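Local coordinates for protein probable hydrolase (Pseudomonas aeruginosa, PDB 7AL6) that is of unknown function but has an alpha/beta hydrolase fold and is probably a hydrolase, perhaps a lipolytic one, at residues P29-H34 / E94-L99; L99-G104 / G262-L267. All coordinates share one frame; numbering follows the deposited sequence.

Contact 1 (P29-H34 / E94-L99)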
# COMPACT_ATOMS: atom_id res chain seq x y z
N PRO A 29 32.29 7.98 4.46
CA PRO A 29 30.96 7.37 4.28
C PRO A 29 31.02 6.04 3.53
O PRO A 29 31.49 5.96 2.39
CB PRO A 29 30.19 8.43 3.49
CG PRO A 29 31.30 9.32 2.82
CD PRO A 29 32.46 9.28 3.76
N VAL A 30 30.45 5.00 4.16
CA VAL A 30 30.37 3.65 3.61
C VAL A 30 28.97 3.08 3.85
O VAL A 30 28.48 3.12 4.98
CB VAL A 30 31.42 2.72 4.25
CG1 VAL A 30 31.33 1.33 3.64
CG2 VAL A 30 32.80 3.30 4.10
N ILE A 31 28.34 2.53 2.82
CA ILE A 31 27.16 1.69 2.97
C ILE A 31 27.59 0.23 2.84
O ILE A 31 28.24 -0.14 1.85
CB ILE A 31 26.07 2.04 1.95
CG1 ILE A 31 25.72 3.51 2.08
CG2 ILE A 31 24.79 1.21 2.21
CD1 ILE A 31 24.78 4.05 0.95
N ALA A 32 27.25 -0.58 3.85
CA ALA A 32 27.54 -2.01 3.86
C ALA A 32 26.31 -2.81 3.48
O ALA A 32 25.23 -2.66 4.08
CB ALA A 32 28.05 -2.44 5.24
N LEU A 33 26.48 -3.69 2.49
CA LEU A 33 25.41 -4.46 1.88
C LEU A 33 25.64 -5.96 2.07
O LEU A 33 26.72 -6.48 1.74
CB LEU A 33 25.31 -4.10 0.40
CG LEU A 33 25.20 -2.62 0.04
CD1 LEU A 33 25.08 -2.53 -1.49
CD2 LEU A 33 23.98 -2.02 0.69
N HIS A 34 24.60 -6.68 2.54
CA HIS A 34 24.73 -8.08 2.94
C HIS A 34 24.31 -9.02 1.80
O HIS A 34 23.83 -8.62 0.73
CB HIS A 34 23.92 -8.35 4.22
CG HIS A 34 22.46 -8.05 4.09
ND1 HIS A 34 21.60 -8.87 3.40
CD2 HIS A 34 21.71 -7.01 4.54
CE1 HIS A 34 20.38 -8.34 3.40
NE2 HIS A 34 20.42 -7.21 4.09
N GLU A 94 26.68 12.67 -1.19
CA GLU A 94 26.87 12.85 -2.65
C GLU A 94 27.78 11.72 -3.14
O GLU A 94 27.40 11.03 -4.03
CB GLU A 94 27.40 14.24 -2.96
CG GLU A 94 27.75 14.43 -4.42
CD GLU A 94 26.67 14.03 -5.41
OE1 GLU A 94 27.01 13.60 -6.50
OE2 GLU A 94 25.50 14.17 -5.08
N ARG A 95 28.94 11.56 -2.54
CA ARG A 95 29.88 10.48 -2.91
C ARG A 95 30.03 9.57 -1.71
O ARG A 95 30.00 10.05 -0.59
CB ARG A 95 31.21 11.05 -3.38
CG ARG A 95 31.19 11.50 -4.82
CD ARG A 95 32.58 11.85 -5.32
NE ARG A 95 33.21 12.78 -4.41
CZ ARG A 95 34.26 13.52 -4.72
NH1 ARG A 95 34.78 13.43 -5.93
NH2 ARG A 95 34.78 14.35 -3.84
N PHE A 96 30.16 8.28 -1.95
CA PHE A 96 30.25 7.28 -0.86
C PHE A 96 30.88 6.00 -1.40
O PHE A 96 30.92 5.79 -2.57
CB PHE A 96 28.87 7.00 -0.28
CG PHE A 96 27.86 6.52 -1.29
CD1 PHE A 96 27.13 7.41 -2.04
CD2 PHE A 96 27.63 5.17 -1.47
CE1 PHE A 96 26.21 6.97 -2.96
CE2 PHE A 96 26.70 4.74 -2.39
CZ PHE A 96 26.00 5.64 -3.14
N SER A 97 31.31 5.16 -0.49
CA SER A 97 31.91 3.87 -0.79
C SER A 97 30.94 2.76 -0.45
O SER A 97 29.97 2.96 0.30
CB SER A 97 33.22 3.74 -0.03
OG SER A 97 34.17 4.64 -0.64
N LEU A 98 31.18 1.59 -1.06
CA LEU A 98 30.40 0.39 -0.78
C LEU A 98 31.26 -0.75 -0.25
O LEU A 98 32.40 -0.97 -0.67
CB LEU A 98 29.64 -0.05 -2.03
CG LEU A 98 28.54 0.93 -2.47
CD1 LEU A 98 28.06 0.52 -3.84
CD2 LEU A 98 27.41 1.06 -1.51
N LEU A 99 30.69 -1.47 0.72
CA LEU A 99 31.27 -2.65 1.33
C LEU A 99 30.23 -3.74 1.17
O LEU A 99 29.17 -3.68 1.79
CB LEU A 99 31.60 -2.39 2.79
CG LEU A 99 31.93 -3.64 3.63
CD1 LEU A 99 33.13 -4.44 3.09
CD2 LEU A 99 32.18 -3.23 5.11
O HOH W 1 33.81 6.80 1.05

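Contact 2 (L99-G104 / G262-L267)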
# COMPACT_ATOMS: atom_id res chain seq x y z
N LEU A 99 30.69 -1.47 0.72
CA LEU A 99 31.27 -2.65 1.33
C LEU A 99 30.23 -3.74 1.17
O LEU A 99 29.17 -3.68 1.79
CB LEU A 99 31.60 -2.39 2.79
CG LEU A 99 31.93 -3.64 3.63
CD1 LEU A 99 33.13 -4.44 3.09
CD2 LEU A 99 32.18 -3.23 5.11
N GLY A 100 30.48 -4.70 0.31
CA GLY A 100 29.45 -5.65 -0.06
C GLY A 100 29.89 -7.08 0.12
O GLY A 100 31.01 -7.44 -0.22
N HIS A 101 28.96 -7.91 0.61
CA HIS A 101 29.18 -9.34 0.77
C HIS A 101 28.24 -10.10 -0.15
O HIS A 101 27.01 -9.88 -0.14
CB HIS A 101 29.00 -9.81 2.23
CG HIS A 101 29.09 -11.30 2.37
ND1 HIS A 101 28.02 -12.09 2.73
CD2 HIS A 101 30.12 -12.14 2.14
CE1 HIS A 101 28.38 -13.35 2.71
NE2 HIS A 101 29.65 -13.42 2.36
N SER A 102 28.81 -10.97 -0.97
CA SER A 102 28.06 -11.87 -1.84
C SER A 102 27.07 -11.11 -2.71
O SER A 102 27.48 -10.27 -3.54
CB SER A 102 27.39 -12.96 -1.00
OG SER A 102 26.97 -14.01 -1.84
N MET A 103 25.77 -11.41 -2.63
CA MET A 103 24.79 -10.61 -3.38
C MET A 103 25.02 -9.10 -3.22
O MET A 103 24.77 -8.31 -4.14
CB MET A 103 23.35 -10.92 -2.94
CG MET A 103 22.30 -10.21 -3.81
SD MET A 103 20.57 -10.50 -3.28
CE MET A 103 20.59 -9.57 -1.74
N GLY A 104 25.41 -8.69 -2.02
CA GLY A 104 25.62 -7.27 -1.79
C GLY A 104 26.80 -6.74 -2.56
O GLY A 104 26.85 -5.54 -2.89
N GLY A 262 35.26 -19.97 4.81
CA GLY A 262 34.11 -20.14 3.93
C GLY A 262 33.59 -18.83 3.35
O GLY A 262 34.15 -17.75 3.52
N HIS A 263 32.44 -18.94 2.67
CA HIS A 263 31.81 -17.80 2.03
C HIS A 263 31.47 -16.66 3.00
O HIS A 263 31.50 -15.48 2.62
CB HIS A 263 30.57 -18.31 1.36
CG HIS A 263 29.82 -17.29 0.59
ND1 HIS A 263 30.39 -16.54 -0.40
CD2 HIS A 263 28.52 -16.90 0.66
CE1 HIS A 263 29.48 -15.75 -0.94
NE2 HIS A 263 28.34 -15.95 -0.31
N HIS A 264 31.20 -16.99 4.26
CA HIS A 264 30.94 -16.01 5.31
C HIS A 264 32.14 -15.79 6.19
O HIS A 264 31.99 -15.55 7.38
CB HIS A 264 29.74 -16.44 6.15
CG HIS A 264 28.42 -16.20 5.48
ND1 HIS A 264 27.94 -17.00 4.46
CD2 HIS A 264 27.50 -15.22 5.66
CE1 HIS A 264 26.77 -16.55 4.06
NE2 HIS A 264 26.48 -15.46 4.77
N LEU A 265 33.36 -15.81 5.61
CA LEU A 265 34.56 -15.79 6.45
C LEU A 265 34.61 -14.60 7.39
O LEU A 265 35.23 -14.68 8.46
CB LEU A 265 35.82 -15.84 5.58
CG LEU A 265 36.25 -14.56 4.89
CD1 LEU A 265 37.67 -14.78 4.29
CD2 LEU A 265 35.28 -14.14 3.79
N HIS A 266 34.06 -13.47 6.98
CA HIS A 266 34.04 -12.20 7.76
C HIS A 266 33.14 -12.33 8.99
O HIS A 266 33.29 -11.54 9.87
CB HIS A 266 33.61 -11.02 6.89
CG HIS A 266 32.19 -11.10 6.49
ND1 HIS A 266 31.72 -12.07 5.70
CD2 HIS A 266 31.14 -10.33 6.79
CE1 HIS A 266 30.44 -11.89 5.51
NE2 HIS A 266 30.07 -10.84 6.15
N LEU A 267 32.16 -13.22 8.97
CA LEU A 267 31.20 -13.41 10.09
C LEU A 267 31.42 -14.71 10.87
O LEU A 267 31.11 -14.72 12.04
CB LEU A 267 29.80 -13.39 9.50
CG LEU A 267 28.67 -13.61 10.49
CD1 LEU A 267 28.52 -12.41 11.38
CD2 LEU A 267 27.39 -13.92 9.77

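Contact 1 (P29-H34 / E94-L99)
The ring of F96 meets I31 obliquely: CD1 at the tip of I31 lies 3.9 Å from F96 CD2 and equally near F96 CE2. L98, two residues on in the same strand, puts CD2 at the edge of the F96 ring, in its plane. The ring reaches I31 because F96 CG lies between the backbone N and the carbonyl carbon (chi1 57°). A88 of helix 77-91 and I119 also touch F96. On the same face, L98 uses its CD2 branch. This methyl packs against I31 CB at 3.8 Å and meets L33 CD1 at longer range. V84 of helix 77-91 touches I31, L33 and L98.

The two strands run parallel and are neighbours in the central sheet of the alpha/beta hydrolase fold. Their short axes cross at -29°, consistent with the twist of such a sheet. V30 pairs with S97, I31 with L98 and A32 with L99. Four backbone bonds zip the pair. S97 N gives to P29 O and I31 N gives to S97 O; L99 N then gives to I31 O, and L33 N to L99 O at 2.8 Å. CA-H...O contacts run between them, the shortest from A32 CA to L99 O at 3.1 Å.

The other face carries V30, A32, S97 and L99. V30 CG1, anti to the backbone N (chi1 -179°), lies beside the carbonyl carbon and touches L99 CB at 3.8 Å. At the start of the pair, one water donates to P29 O and accepts from S97 OG, both at 2.8 Å.

Contact 2 (L99-G104 / G262-L267)
H101 has by far the most surface buried here, followed by H263 and H266. The H101 ring is held between two groups. CE1 of H266 stands over the centre of one face, 3.3 Å above the ring plane, and CB of S102 covers the opposite face. At the ring edge, H101 NE2 gives a hydrogen bond to H263 O at 2.8 Å. The oxygen is close to the ring plane, but the donor sits 38° out of the carbonyl plane. H101 CE1 points at the face of H264, 3.5 Å from H264 NE2, in an edge-to-face pair with planes at 61°.

H263 turns its ring edge to S102, and H263 NE2 lies 2.8 Å from S102 OG in a hydrogen bond. H101 NE2 stands over one face of the H263 ring, the two ring planes oblique. H263 ND1 is hydrogen-bonded to D126. This Ser-His-Asp geometry fits the catalytic triad of the family. S102 probably serves as nucleophile, on the strained turn of a GxSxG elbow (phi 53°). H264 NE2 is hydrogen-bonded to D38 and H266 NE2 to S42, which tie these rings to nearby loops.

The elbow joins strand 96-101 to helix 103-114. I125 of the adjacent strand 119-125 touches H101, L265 and H266, and helix 270-284 packs on L265 through V276.

Overall arrangement
Both contacts are buried, and both use strand 96-101. They share L99, where contact 1 ends and contact 2 begins along the chain. Contact 1 lies farther from the centre of the chain and joins two sheet neighbours by regular backbone bonds and apolar packing. Contact 2 has no strand pairing across it. It joins the C-terminal end of the same strand to a segment far along the chain, mostly through histidine rings, with one bond to a backbone oxygen, at the probable active site. The bond between L33 O and H101 N carries the ladder of contact 1 on to the elbow. Contact 2 belongs to the loops at the C-terminal ends of the strands.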